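Local coordinates for protein digeranylgeranylglycerophospholipid reductase (PDB 4OPC) that catalyses the FAD-dependent hydrogenation of the isoprenoid double bonds of digeranylgeranylglycerophospholipids, saturating archaeal membrane lipids, at residues A17-A22 with Q104-E109; L25-L30 with Q111-E116; I285-S290 with M306-C311. One frame throughout, in Å; residues are numbered along the deposited sequence.

How the contacts relate
The chain runs from strand 9-12 of the Rossmann-type FAD-binding sheet into helix 16-25, which gives contact 1 its first segment and passes into the turn 25-30 of contact 2. After strand 32-35 it passes through other strands, among them 70-80 and 87-97, before helix 99-112. Residues 104-109 close contact 1 over 81 residues, and 111-116 close contact 2 over 80. Because their segments alternate, the two contacts cross: contact 1 joins the two helices, contact 2 the turns that follow them, and they meet at Ala-22 and Val-115. Contact 3 follows in series, closing 15 residues between strand 284-286 and helix 302-322. It touches contact 1, where Ala-17 meets Gly-288, and both bind the cofactor.

Contact 1: residues A17-A22 with Q104-E109; sequences AGSSAA and QRVLKE. With FDA (dihydroflavine-adenine dinucleotide), chain B.
Ser-19 meets the aliphatic Val-106 and Leu-107, while the one flat pairing lies elsewhere on helix 99-112: Glu-109 OE2 sits at the edge of the Arg-105 guanidinium, in its plane, in a salt bridge 2.9 Å from Arg-105 NE. The N-H points almost straight at that oxygen (175°) but reaches it from above the carboxylate plane, 55° out; Arg-105 NH1 has a second salt bridge, to Glu-69. Helix 16-25 is the first helix of the Rossmann-type FAD-binding fold, and Gly-18 fits the third glycine of a GxGxxG fingerprint. Helix 99-112 packs against it with Val-106 and Leu-107 on the small Ser-19. Leu-107 brings CD2 alongside Ser-19 CB, 3.6 Å away, while Val-106 CG1, anti to its backbone N, reaches Ser-19 O at 3.7 Å. Serine is short enough for the helices to come close, and its hydroxyl is hydrogen-bonded to Gly-15 O, four residues earlier. Leu-107 also touches Leu-34 of strand 32-35 and Trp-40. At the first turn of helix 16-25, Ala-17 is small enough to let the cofactor's pyrophosphate approach: Ala-17 N donates to FDA O1P at 2.9 Å, and Ala-17 CB lies 3.4 Å from that oxygen.

Contact 2: residues L25-L30 with Q111-E116; sequences LSRRGL and QDRGVE
The Arg-113 chain bends about its CG-CD bond (chi3 67°), while Arg-27, extended from CG to NE, crosses it at about a right angle; these torsions lay one arginine over the other and bring Arg-113 NE to Ser-26. The residue that follows, Gly-114, is the C-prime residue of a Schellman motif ending helix 99-112, with Val-115 N bonded to Ala-110 O and Gly-114 N to Gln-111 O. Its positive phi would jam a side chain against the preceding carbonyl, so glycine fits. Ser-26 OG sits at the edge of the Arg-113 guanidinium, in its plane, and accepts from Arg-113 NE at 2.8 Å in a nearly straight bond (171°). The same hydroxyl is bonded to Tyr-23 O, so this small polar side chain joins the last turn of one helix to the end of the other. Over one guanidinium face of Arg-113, Arg-27 CD lies above the centre. The two guanidinium planes are only 21° apart, with Arg-113 NH1 3.5 Å from Arg-27 CZ; two positive charges so close probably repel somewhat. The backbone adds a second hydrogen bond, Arg-27 N to Arg-113 O, 3.2 Å. Val-115 CG2 packs on Ser-26 CB at 4.0 Å, and Val-115 also touches Ile-32 of strand 32-35. The contact thus joins the turns that follow two Rossmann-fold helices, just before the parallel neighbours 32-35 and 116-118. One water lies 2.7 Å from Leu-30 O and equally far from Gly-114 O.

Contact 3: residues I285-S290 with M306-C311; sequences IVIGDS and MISGYC. With FDA (dihydroflavine-adenine dinucleotide), chain B.
The backbone leaves strand 284-286 at Ile-287, whose CA comes within 5.4 Å of Ser-308 CA, and turns through Gly-288 at positive phi (64°) into a short 3-10 turn at Asp-289 and Ser-290. Ser-308 OG accepts a hydrogen bond from Gly-288 N at 3.0 Å (152°) and is also bonded to Ala-305 O one turn back in its helix, so a buried hydroxyl is satisfied by two partners while holding the turn. Ile-287 packs over the same helix: its CB lies 3.3 Å from Ser-308 OG, its CG2 lies beside Ser-308 O, and its CD1 reaches Gly-309 CA at 4.1 Å. Here CG1 stands between the backbone N and the carbonyl carbon (chi1 62°), which sends CD1 toward the glycine, a residue without a side chain to hold it off. Positive phi already favours glycine at Gly-288, and its CA is 3.3 Å from FDA O2P, so that a CB would clash with that oxygen. Asp-289 then grips the cofactor twice. Its N donates to FDA O2P at 2.8 Å, and its OD1 accepts from the ribityl hydroxyl FDA O3' at 2.7 Å, a Gly-Asp pairing resembling the GD motif of flavoproteins related to p-hydroxybenzoate hydroxylase. Replaced by an alanine here, the aspartate would no longer offer OD1, and the ribityl O3' hydroxyl would probably lose its acceptor and be freer to turn. Strand 284-286 lies beside 153-156 in the sheet, with backbone hydrogen bonds linking Ile-285 to Val-154 and Glu-156 and Ile-287 to Glu-156, while helix 302-322 packs against the strand end and Ile-287 also touches Ala-17 and Ala-21 of helix 16-25 and Met-333 of helix 332-357.

Contact 1: residues A17-A22 with Q104-E109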
loop_
_atom_site.group_PDB
_atom_site.type_symbol
_atom_site.label_atom_id
_atom_site.label_comp_id
_atom_site.label_asym_id
_atom_site.label_seq_id
_atom_site.Cartn_x
_atom_site.Cartn_y
_atom_site.Cartn_z
ATOM N N ALA A 17 -3.343 -1.716 -8.746
ATOM C CA ALA A 17 -2.456 -0.743 -9.374
ATOM C C ALA A 17 -2.531 -0.819 -10.897
ATOM O O ALA A 17 -2.866 0.159 -11.562
ATOM C CB ALA A 17 -1.025 -0.932 -8.885
ATOM N N GLY A 18 -2.250 -1.991 -11.460
ATOM C CA GLY A 18 -2.249 -2.138 -12.908
ATOM C C GLY A 18 -3.599 -1.881 -13.543
ATOM O O GLY A 18 -3.695 -1.261 -14.618
ATOM N N SER A 19 -4.653 -2.373 -12.892
ATOM C CA SER A 19 -5.995 -2.183 -13.433
ATOM C C SER A 19 -6.391 -0.708 -13.425
ATOM O O SER A 19 -7.060 -0.246 -14.352
ATOM C CB SER A 19 -7.040 -3.040 -12.707
ATOM O OG SER A 19 -7.224 -2.611 -11.371
ATOM N N SER A 20 -5.979 0.034 -12.401
ATOM C CA SER A 20 -6.223 1.480 -12.344
ATOM C C SER A 20 -5.521 2.195 -13.486
ATOM O O SER A 20 -6.089 3.054 -14.147
ATOM C CB SER A 20 -5.758 2.069 -11.010
ATOM O OG SER A 20 -6.646 1.712 -9.975
ATOM N N ALA A 21 -4.265 1.835 -13.719
ATOM C CA ALA A 21 -3.523 2.426 -14.831
ATOM C C ALA A 21 -4.232 2.145 -16.160
ATOM O O ALA A 21 -4.399 3.051 -16.989
ATOM C CB ALA A 21 -2.088 1.899 -14.857
ATOM N N ALA A 22 -4.651 0.896 -16.359
ATOM C CA ALA A 22 -5.334 0.508 -17.593
ATOM C C ALA A 22 -6.622 1.311 -17.762
ATOM O O ALA A 22 -6.900 1.850 -18.843
ATOM C CB ALA A 22 -5.642 -0.982 -17.581
ATOM N N GLN A 104 -11.705 -7.464 -11.346
ATOM C CA GLN A 104 -12.003 -8.040 -12.652
ATOM C C GLN A 104 -12.960 -7.167 -13.449
ATOM O O GLN A 104 -12.852 -7.081 -14.680
ATOM C CB GLN A 104 -12.521 -9.474 -12.509
ATOM C CG GLN A 104 -11.406 -10.449 -12.093
ATOM C CD GLN A 104 -11.917 -11.746 -11.510
ATOM O OE1 GLN A 104 -12.940 -12.285 -11.944
ATOM N NE2 GLN A 104 -11.200 -12.265 -10.516
ATOM N N ARG A 105 -13.905 -6.521 -12.772
ATOM C CA ARG A 105 -14.835 -5.641 -13.473
ATOM C C ARG A 105 -14.113 -4.417 -14.032
ATOM O O ARG A 105 -14.370 -4.005 -15.167
ATOM C CB ARG A 105 -15.998 -5.218 -12.569
ATOM C CG ARG A 105 -16.954 -4.206 -13.209
ATOM C CD ARG A 105 -17.554 -3.331 -12.108
ATOM N NE ARG A 105 -17.972 -2.023 -12.580
ATOM C CZ ARG A 105 -18.324 -1.032 -11.774
ATOM N NH1 ARG A 105 -18.300 -1.211 -10.455
ATOM N NH2 ARG A 105 -18.694 0.136 -12.282
ATOM N N VAL A 106 -13.212 -3.837 -13.249
ATOM C CA VAL A 106 -12.387 -2.732 -13.734
ATOM C C VAL A 106 -11.627 -3.157 -14.985
ATOM O O VAL A 106 -11.628 -2.450 -15.986
ATOM C CB VAL A 106 -11.408 -2.234 -12.656
ATOM C CG1 VAL A 106 -10.446 -1.200 -13.224
ATOM C CG2 VAL A 106 -12.183 -1.648 -11.478
ATOM N N LEU A 107 -11.020 -4.339 -14.944
ATOM C CA LEU A 107 -10.281 -4.840 -16.101
ATOM C C LEU A 107 -11.179 -5.083 -17.304
ATOM O O LEU A 107 -10.815 -4.732 -18.423
ATOM C CB LEU A 107 -9.533 -6.115 -15.745
ATOM C CG LEU A 107 -8.337 -5.917 -14.825
ATOM C CD1 LEU A 107 -7.861 -7.280 -14.354
ATOM C CD2 LEU A 107 -7.240 -5.183 -15.560
ATOM N N LYS A 108 -12.350 -5.677 -17.088
ATOM C CA LYS A 108 -13.262 -5.943 -18.197
ATOM C C LYS A 108 -13.749 -4.641 -18.826
ATOM O O LYS A 108 -13.907 -4.555 -20.044
ATOM C CB LYS A 108 -14.425 -6.820 -17.741
ATOM C CG LYS A 108 -13.999 -8.265 -17.475
ATOM C CD LYS A 108 -15.142 -9.127 -16.966
ATOM C CE LYS A 108 -14.625 -10.478 -16.484
ATOM N NZ LYS A 108 -15.658 -11.238 -15.719
ATOM N N GLU A 109 -13.963 -3.616 -18.004
ATOM C CA GLU A 109 -14.374 -2.327 -18.549
ATOM C C GLU A 109 -13.237 -1.657 -19.312
ATOM O O GLU A 109 -13.458 -1.106 -20.383
ATOM C CB GLU A 109 -14.943 -1.416 -17.460
ATOM C CG GLU A 109 -16.280 -1.925 -16.967
ATOM C CD GLU A 109 -17.006 -0.957 -16.058
ATOM O OE1 GLU A 109 -16.582 0.217 -15.957
ATOM O OE2 GLU A 109 -18.015 -1.379 -15.452
HETATM P PA FDA B . -1.045 -7.023 -6.372
HETATM O O1A FDA B . -0.090 -7.927 -5.695
HETATM O O2A FDA B . -2.490 -7.036 -5.888
HETATM O O5B FDA B . -1.059 -7.353 -7.920
HETATM C C5B FDA B . 0.166 -7.656 -8.617
HETATM C C4B FDA B . -0.199 -8.466 -9.832
HETATM O O4B FDA B . 0.967 -8.629 -10.666
HETATM C C3B FDA B . -0.727 -9.875 -9.539
HETATM O O3B FDA B . -2.042 -10.048 -10.064
HETATM C C2B FDA B . 0.337 -10.804 -10.153
HETATM O O2B FDA B . -0.220 -11.993 -10.692
HETATM C C1B FDA B . 0.931 -9.921 -11.240
HETATM N N9A FDA B . 2.296 -10.212 -11.660
HETATM C C8A FDA B . 3.424 -10.213 -10.877
HETATM N N7A FDA B . 4.535 -10.429 -11.543
HETATM C C5A FDA B . 4.109 -10.568 -12.855
HETATM C C6A FDA B . 4.808 -10.762 -14.062
HETATM N N6A FDA B . 6.139 -10.803 -14.151
HETATM N N1A FDA B . 4.088 -10.803 -15.200
HETATM C C2A FDA B . 2.755 -10.721 -15.123
HETATM N N3A FDA B . 1.990 -10.497 -14.052
HETATM C C4A FDA B . 2.738 -10.402 -12.946
HETATM N N1 FDA B . -4.812 -2.626 1.582
HETATM C C2 FDA B . -5.993 -1.942 1.727
HETATM O O2 FDA B . -6.216 -0.912 1.098
HETATM N N3 FDA B . -6.924 -2.476 2.579
HETATM C C4 FDA B . -6.769 -3.572 3.402
HETATM O O4 FDA B . -7.738 -4.016 4.015
HETATM C C4X FDA B . -5.514 -4.202 3.262
HETATM N N5 FDA B . -5.253 -5.321 3.997
HETATM C C5X FDA B . -4.201 -6.146 3.655
HETATM C C6 FDA B . -4.091 -7.414 4.208
HETATM C C7 FDA B . -3.096 -8.296 3.815
HETATM C C7M FDA B . -3.102 -9.703 4.351
HETATM C C8 FDA B . -2.146 -7.884 2.869
HETATM C C8M FDA B . -1.093 -8.845 2.368
HETATM C C9 FDA B . -2.239 -6.601 2.323
HETATM C C9A FDA B . -3.266 -5.738 2.688
HETATM N N10 FDA B . -3.416 -4.450 2.126
HETATM C C10 FDA B . -4.589 -3.755 2.327
HETATM C "C1'" FDA B . -2.498 -3.955 1.070
HETATM C "C2'" FDA B . -3.111 -4.167 -0.327
HETATM O "O2'" FDA B . -3.664 -5.482 -0.440
HETATM C "C3'" FDA B . -2.044 -3.994 -1.411
HETATM O "O3'" FDA B . -1.327 -2.797 -1.140
HETATM C "C4'" FDA B . -2.580 -3.869 -2.844
HETATM O "O4'" FDA B . -3.529 -4.892 -3.142
HETATM C "C5'" FDA B . -1.455 -3.894 -3.853
HETATM O "O5'" FDA B . -1.994 -3.882 -5.191
HETATM P P FDA B . -1.020 -4.075 -6.433
HETATM O O1P FDA B . -1.862 -3.994 -7.639
HETATM O O2P FDA B . 0.191 -3.158 -6.343
HETATM O O3P FDA B . -0.414 -5.546 -6.255
#

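Contact 2: residues L25-L30 with Q111-E116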
loop_
_atom_site.group_PDB
_atom_site.type_symbol
_atom_site.label_atom_id
_atom_site.label_comp_id
_atom_site.label_asym_id
_atom_site.label_seq_id
_atom_site.Cartn_x
_atom_site.Cartn_y
_atom_site.Cartn_z
ATOM N N LEU A 25 -6.003 5.015 -18.565
ATOM C CA LEU A 25 -5.424 5.244 -19.896
ATOM C C LEU A 25 -6.381 4.923 -21.034
ATOM O O LEU A 25 -6.089 5.217 -22.193
ATOM C CB LEU A 25 -4.143 4.437 -20.081
ATOM C CG LEU A 25 -2.911 4.979 -19.361
ATOM C CD1 LEU A 25 -1.832 3.907 -19.317
ATOM C CD2 LEU A 25 -2.411 6.240 -20.033
ATOM N N SER A 26 -7.529 4.338 -20.706
ATOM C CA SER A 26 -8.438 3.832 -21.730
ATOM C C SER A 26 -9.260 4.942 -22.402
ATOM O O SER A 26 -9.310 6.075 -21.925
ATOM C CB SER A 26 -9.349 2.749 -21.140
ATOM O OG SER A 26 -10.308 3.301 -20.253
ATOM N N ARG A 27 -9.906 4.597 -23.515
ATOM C CA ARG A 27 -10.678 5.542 -24.325
ATOM C C ARG A 27 -9.868 6.723 -24.853
ATOM O O ARG A 27 -10.417 7.787 -25.110
ATOM C CB ARG A 27 -11.910 6.056 -23.572
ATOM C CG ARG A 27 -13.052 5.082 -23.541
ATOM C CD ARG A 27 -14.391 5.759 -23.323
ATOM N NE ARG A 27 -15.448 4.756 -23.374
ATOM C CZ ARG A 27 -16.666 4.898 -22.874
ATOM N NH1 ARG A 27 -17.032 6.034 -22.296
ATOM N NH2 ARG A 27 -17.540 3.903 -22.975
ATOM N N ARG A 28 -8.570 6.521 -25.051
ATOM C CA ARG A 28 -7.722 7.606 -25.531
ATOM C C ARG A 28 -7.024 7.347 -26.864
ATOM O O ARG A 28 -6.281 8.197 -27.348
ATOM C CB ARG A 28 -6.718 8.000 -24.456
ATOM C CG ARG A 28 -7.393 8.759 -23.327
ATOM C CD ARG A 28 -6.466 9.005 -22.169
ATOM N NE ARG A 28 -7.153 9.748 -21.118
ATOM C CZ ARG A 28 -7.265 11.072 -21.086
ATOM N NH1 ARG A 28 -6.724 11.816 -22.044
ATOM N NH2 ARG A 28 -7.913 11.655 -20.089
ATOM N N GLY A 29 -7.276 6.190 -27.461
ATOM C CA GLY A 29 -6.703 5.882 -28.760
ATOM C C GLY A 29 -5.296 5.308 -28.694
ATOM O O GLY A 29 -4.640 5.163 -29.727
ATOM N N LEU A 30 -4.826 4.992 -27.491
ATOM C CA LEU A 30 -3.536 4.330 -27.325
ATOM C C LEU A 30 -3.683 2.826 -27.508
ATOM O O LEU A 30 -4.755 2.265 -27.287
ATOM C CB LEU A 30 -2.953 4.612 -25.938
ATOM C CG LEU A 30 -2.522 6.047 -25.625
ATOM C CD1 LEU A 30 -2.121 6.148 -24.166
ATOM C CD2 LEU A 30 -1.376 6.495 -26.522
ATOM N N GLN A 111 -10.985 -3.236 -20.862
ATOM C CA GLN A 111 -10.952 -4.038 -22.083
ATOM C C GLN A 111 -12.025 -3.581 -23.078
ATOM O O GLN A 111 -11.743 -3.398 -24.268
ATOM C CB GLN A 111 -11.120 -5.507 -21.710
ATOM C CG GLN A 111 -10.880 -6.499 -22.844
ATOM C CD GLN A 111 -10.882 -7.919 -22.317
ATOM O OE1 GLN A 111 -11.680 -8.258 -21.448
ATOM N NE2 GLN A 111 -9.971 -8.748 -22.816
ATOM N N ASP A 112 -13.244 -3.371 -22.591
ATOM C CA ASP A 112 -14.314 -2.841 -23.437
ATOM C C ASP A 112 -13.939 -1.465 -23.976
ATOM O O ASP A 112 -14.393 -1.074 -25.059
ATOM C CB ASP A 112 -15.632 -2.736 -22.663
ATOM C CG ASP A 112 -16.218 -4.091 -22.293
ATOM O OD1 ASP A 112 -15.815 -5.112 -22.886
ATOM O OD2 ASP A 112 -17.098 -4.125 -21.409
ATOM N N ARG A 113 -13.118 -0.742 -23.226
ATOM C CA ARG A 113 -12.685 0.606 -23.586
ATOM C C ARG A 113 -11.352 0.619 -24.330
ATOM O O ARG A 113 -10.679 1.651 -24.407
ATOM C CB ARG A 113 -12.594 1.481 -22.333
ATOM C CG ARG A 113 -13.937 1.744 -21.662
ATOM C CD ARG A 113 -13.766 2.144 -20.195
ATOM N NE ARG A 113 -13.115 3.441 -20.022
ATOM C CZ ARG A 113 -13.767 4.583 -19.828
ATOM N NH1 ARG A 113 -15.093 4.595 -19.784
ATOM N NH2 ARG A 113 -13.089 5.714 -19.687
ATOM N N GLY A 114 -10.960 -0.535 -24.860
ATOM C CA GLY A 114 -9.855 -0.591 -25.798
ATOM C C GLY A 114 -8.564 -1.239 -25.334
ATOM O O GLY A 114 -7.674 -1.458 -26.158
ATOM N N VAL A 115 -8.434 -1.550 -24.045
ATOM C CA VAL A 115 -7.202 -2.156 -23.536
ATOM C C VAL A 115 -7.198 -3.655 -23.829
ATOM O O VAL A 115 -8.200 -4.334 -23.606
ATOM C CB VAL A 115 -7.034 -1.904 -22.021
ATOM C CG1 VAL A 115 -5.795 -2.615 -21.479
ATOM C CG2 VAL A 115 -6.971 -0.406 -21.749
ATOM N N GLU A 116 -6.097 -4.157 -24.376
ATOM C CA GLU A 116 -5.952 -5.589 -24.588
ATOM C C GLU A 116 -5.429 -6.241 -23.313
ATOM O O GLU A 116 -4.551 -5.686 -22.652
ATOM C CB GLU A 116 -5.009 -5.866 -25.761
ATOM C CG GLU A 116 -4.961 -7.326 -26.158
ATOM C CD GLU A 116 -4.253 -7.568 -27.479
ATOM O OE1 GLU A 116 -3.654 -6.620 -28.029
ATOM O OE2 GLU A 116 -4.311 -8.718 -27.964
HETATM O O HOH W 1 -5.693 0.298 -25.769
#

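Contact 3: residues I285-S290 with M306-C311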
loop_
_atom_site.group_PDB
_atom_site.type_symbol
_atom_site.label_atom_id
_atom_site.label_comp_id
_atom_site.label_asym_id
_atom_site.label_seq_id
_atom_site.Cartn_x
_atom_site.Cartn_y
_atom_site.Cartn_z
ATOM N N ILE A 285 7.590 3.186 -15.587
ATOM C CA ILE A 285 7.007 3.724 -14.358
ATOM C C ILE A 285 6.635 2.544 -13.473
ATOM O O ILE A 285 6.182 1.507 -13.980
ATOM C CB ILE A 285 5.774 4.595 -14.658
ATOM C CG1 ILE A 285 6.216 5.944 -15.232
ATOM C CG2 ILE A 285 4.883 4.768 -13.405
ATOM C CD1 ILE A 285 5.053 6.788 -15.746
ATOM N N VAL A 286 6.839 2.686 -12.162
ATOM C CA VAL A 286 6.522 1.650 -11.193
ATOM C C VAL A 286 5.394 2.125 -10.286
ATOM O O VAL A 286 5.411 3.265 -9.814
ATOM C CB VAL A 286 7.766 1.333 -10.341
ATOM C CG1 VAL A 286 7.465 0.227 -9.339
ATOM C CG2 VAL A 286 8.927 0.944 -11.244
ATOM N N ILE A 287 4.411 1.258 -10.049
ATOM C CA ILE A 287 3.231 1.626 -9.264
ATOM C C ILE A 287 2.841 0.529 -8.269
ATOM O O ILE A 287 3.358 -0.599 -8.321
ATOM C CB ILE A 287 2.022 1.991 -10.159
ATOM C CG1 ILE A 287 1.595 0.790 -11.004
ATOM C CG2 ILE A 287 2.339 3.188 -11.051
ATOM C CD1 ILE A 287 0.311 1.038 -11.788
ATOM N N GLY A 288 1.937 0.859 -7.352
ATOM C CA GLY A 288 1.442 -0.111 -6.391
ATOM C C GLY A 288 2.497 -0.633 -5.429
ATOM O O GLY A 288 3.507 0.040 -5.154
ATOM N N ASP A 289 2.272 -1.839 -4.916
ATOM C CA ASP A 289 3.219 -2.427 -3.970
ATOM C C ASP A 289 4.637 -2.500 -4.540
ATOM O O ASP A 289 5.602 -2.396 -3.779
ATOM C CB ASP A 289 2.805 -3.843 -3.537
ATOM C CG ASP A 289 1.637 -3.869 -2.555
ATOM O OD1 ASP A 289 1.147 -2.800 -2.138
ATOM O OD2 ASP A 289 1.214 -4.996 -2.196
ATOM N N SER A 290 4.775 -2.705 -5.852
ATOM C CA SER A 290 6.104 -2.735 -6.452
ATOM C C SER A 290 6.848 -1.426 -6.242
ATOM O O SER A 290 8.068 -1.422 -6.172
ATOM C CB SER A 290 5.995 -3.045 -7.942
ATOM O OG SER A 290 7.289 -3.143 -8.508
ATOM N N MET A 306 -4.380 2.753 -6.404
ATOM C CA MET A 306 -5.193 3.479 -7.388
ATOM C C MET A 306 -4.666 4.889 -7.661
ATOM O O MET A 306 -4.647 5.329 -8.807
ATOM C CB MET A 306 -6.658 3.526 -6.967
ATOM C CG MET A 306 -7.305 2.139 -6.928
ATOM S SD MET A 306 -9.091 2.179 -6.782
ATOM C CE MET A 306 -9.135 2.710 -5.094
ATOM N N ILE A 307 -4.231 5.589 -6.615
ATOM C CA ILE A 307 -3.620 6.898 -6.815
ATOM C C ILE A 307 -2.395 6.757 -7.721
ATOM O O ILE A 307 -2.208 7.535 -8.652
ATOM C CB ILE A 307 -3.223 7.544 -5.476
ATOM C CG1 ILE A 307 -4.468 7.822 -4.622
ATOM C CG2 ILE A 307 -2.434 8.822 -5.738
ATOM C CD1 ILE A 307 -4.140 8.371 -3.228
ATOM N N SER A 308 -1.561 5.760 -7.465
ATOM C CA SER A 308 -0.373 5.590 -8.293
ATOM C C SER A 308 -0.725 5.274 -9.758
ATOM O O SER A 308 -0.037 5.743 -10.652
ATOM C CB SER A 308 0.614 4.575 -7.675
ATOM O OG SER A 308 0.136 3.237 -7.746
ATOM N N GLY A 309 -1.805 4.532 -9.999
ATOM C CA GLY A 309 -2.239 4.275 -11.363
ATOM C C GLY A 309 -2.710 5.541 -12.052
ATOM O O GLY A 309 -2.438 5.753 -13.246
ATOM N N TYR A 310 -3.449 6.369 -11.319
ATOM C CA TYR A 310 -3.868 7.680 -11.791
ATOM C C TYR A 310 -2.657 8.534 -12.183
ATOM O O TYR A 310 -2.632 9.123 -13.262
ATOM C CB TYR A 310 -4.732 8.360 -10.718
ATOM C CG TYR A 310 -4.935 9.853 -10.876
ATOM C CD1 TYR A 310 -6.001 10.352 -11.598
ATOM C CD2 TYR A 310 -4.068 10.759 -10.267
ATOM C CE1 TYR A 310 -6.191 11.719 -11.737
ATOM C CE2 TYR A 310 -4.246 12.120 -10.399
ATOM C CZ TYR A 310 -5.310 12.593 -11.137
ATOM O OH TYR A 310 -5.499 13.951 -11.272
ATOM N N CYS A 311 -1.653 8.593 -11.316
ATOM C CA CYS A 311 -0.485 9.423 -11.603
ATOM C C CYS A 311 0.308 8.863 -12.772
ATOM O O CYS A 311 0.858 9.619 -13.572
ATOM C CB CYS A 311 0.419 9.532 -10.374
ATOM S SG CYS A 311 -0.269 10.576 -9.043
HETATM P PA FDA B . -1.045 -7.023 -6.372
HETATM O O1A FDA B . -0.090 -7.927 -5.695
HETATM O O2A FDA B . -2.490 -7.036 -5.888
HETATM O O5B FDA B . -1.059 -7.353 -7.920
HETATM C C5B FDA B . 0.166 -7.656 -8.617
HETATM C C4B FDA B . -0.199 -8.466 -9.832
HETATM O O4B FDA B . 0.967 -8.629 -10.666
HETATM C C3B FDA B . -0.727 -9.875 -9.539
HETATM O O3B FDA B . -2.042 -10.048 -10.064
HETATM C C2B FDA B . 0.337 -10.804 -10.153
HETATM O O2B FDA B . -0.220 -11.993 -10.692
HETATM C C1B FDA B . 0.931 -9.921 -11.240
HETATM N N9A FDA B . 2.296 -10.212 -11.660
HETATM C C8A FDA B . 3.424 -10.213 -10.877
HETATM N N7A FDA B . 4.535 -10.429 -11.543
HETATM C C5A FDA B . 4.109 -10.568 -12.855
HETATM C C6A FDA B . 4.808 -10.762 -14.062
HETATM N N6A FDA B . 6.139 -10.803 -14.151
HETATM N N1A FDA B . 4.088 -10.803 -15.200
HETATM C C2A FDA B . 2.755 -10.721 -15.123
HETATM N N3A FDA B . 1.990 -10.497 -14.052
HETATM C C4A FDA B . 2.738 -10.402 -12.946
HETATM N N1 FDA B . -4.812 -2.626 1.582
HETATM C C2 FDA B . -5.993 -1.942 1.727
HETATM O O2 FDA B . -6.216 -0.912 1.098
HETATM N N3 FDA B . -6.924 -2.476 2.579
HETATM C C4 FDA B . -6.769 -3.572 3.402
HETATM O O4 FDA B . -7.738 -4.016 4.015
HETATM C C4X FDA B . -5.514 -4.202 3.262
HETATM N N5 FDA B . -5.253 -5.321 3.997
HETATM C C5X FDA B . -4.201 -6.146 3.655
HETATM C C6 FDA B . -4.091 -7.414 4.208
HETATM C C7 FDA B . -3.096 -8.296 3.815
HETATM C C7M FDA B . -3.102 -9.703 4.351
HETATM C C8 FDA B . -2.146 -7.884 2.869
HETATM C C8M FDA B . -1.093 -8.845 2.368
HETATM C C9 FDA B . -2.239 -6.601 2.323
HETATM C C9A FDA B . -3.266 -5.738 2.688
HETATM N N10 FDA B . -3.416 -4.450 2.126
HETATM C C10 FDA B . -4.589 -3.755 2.327
HETATM C "C1'" FDA B . -2.498 -3.955 1.070
HETATM C "C2'" FDA B . -3.111 -4.167 -0.327
HETATM O "O2'" FDA B . -3.664 -5.482 -0.440
HETATM C "C3'" FDA B . -2.044 -3.994 -1.411
HETATM O "O3'" FDA B . -1.327 -2.797 -1.140
HETATM C "C4'" FDA B . -2.580 -3.869 -2.844
HETATM O "O4'" FDA B . -3.529 -4.892 -3.142
HETATM C "C5'" FDA B . -1.455 -3.894 -3.853
HETATM O "O5'" FDA B . -1.994 -3.882 -5.191
HETATM P P FDA B . -1.020 -4.075 -6.433
HETATM O O1P FDA B . -1.862 -3.994 -7.639
HETATM O O2P FDA B . 0.191 -3.158 -6.343
HETATM O O3P FDA B . -0.414 -5.546 -6.255
#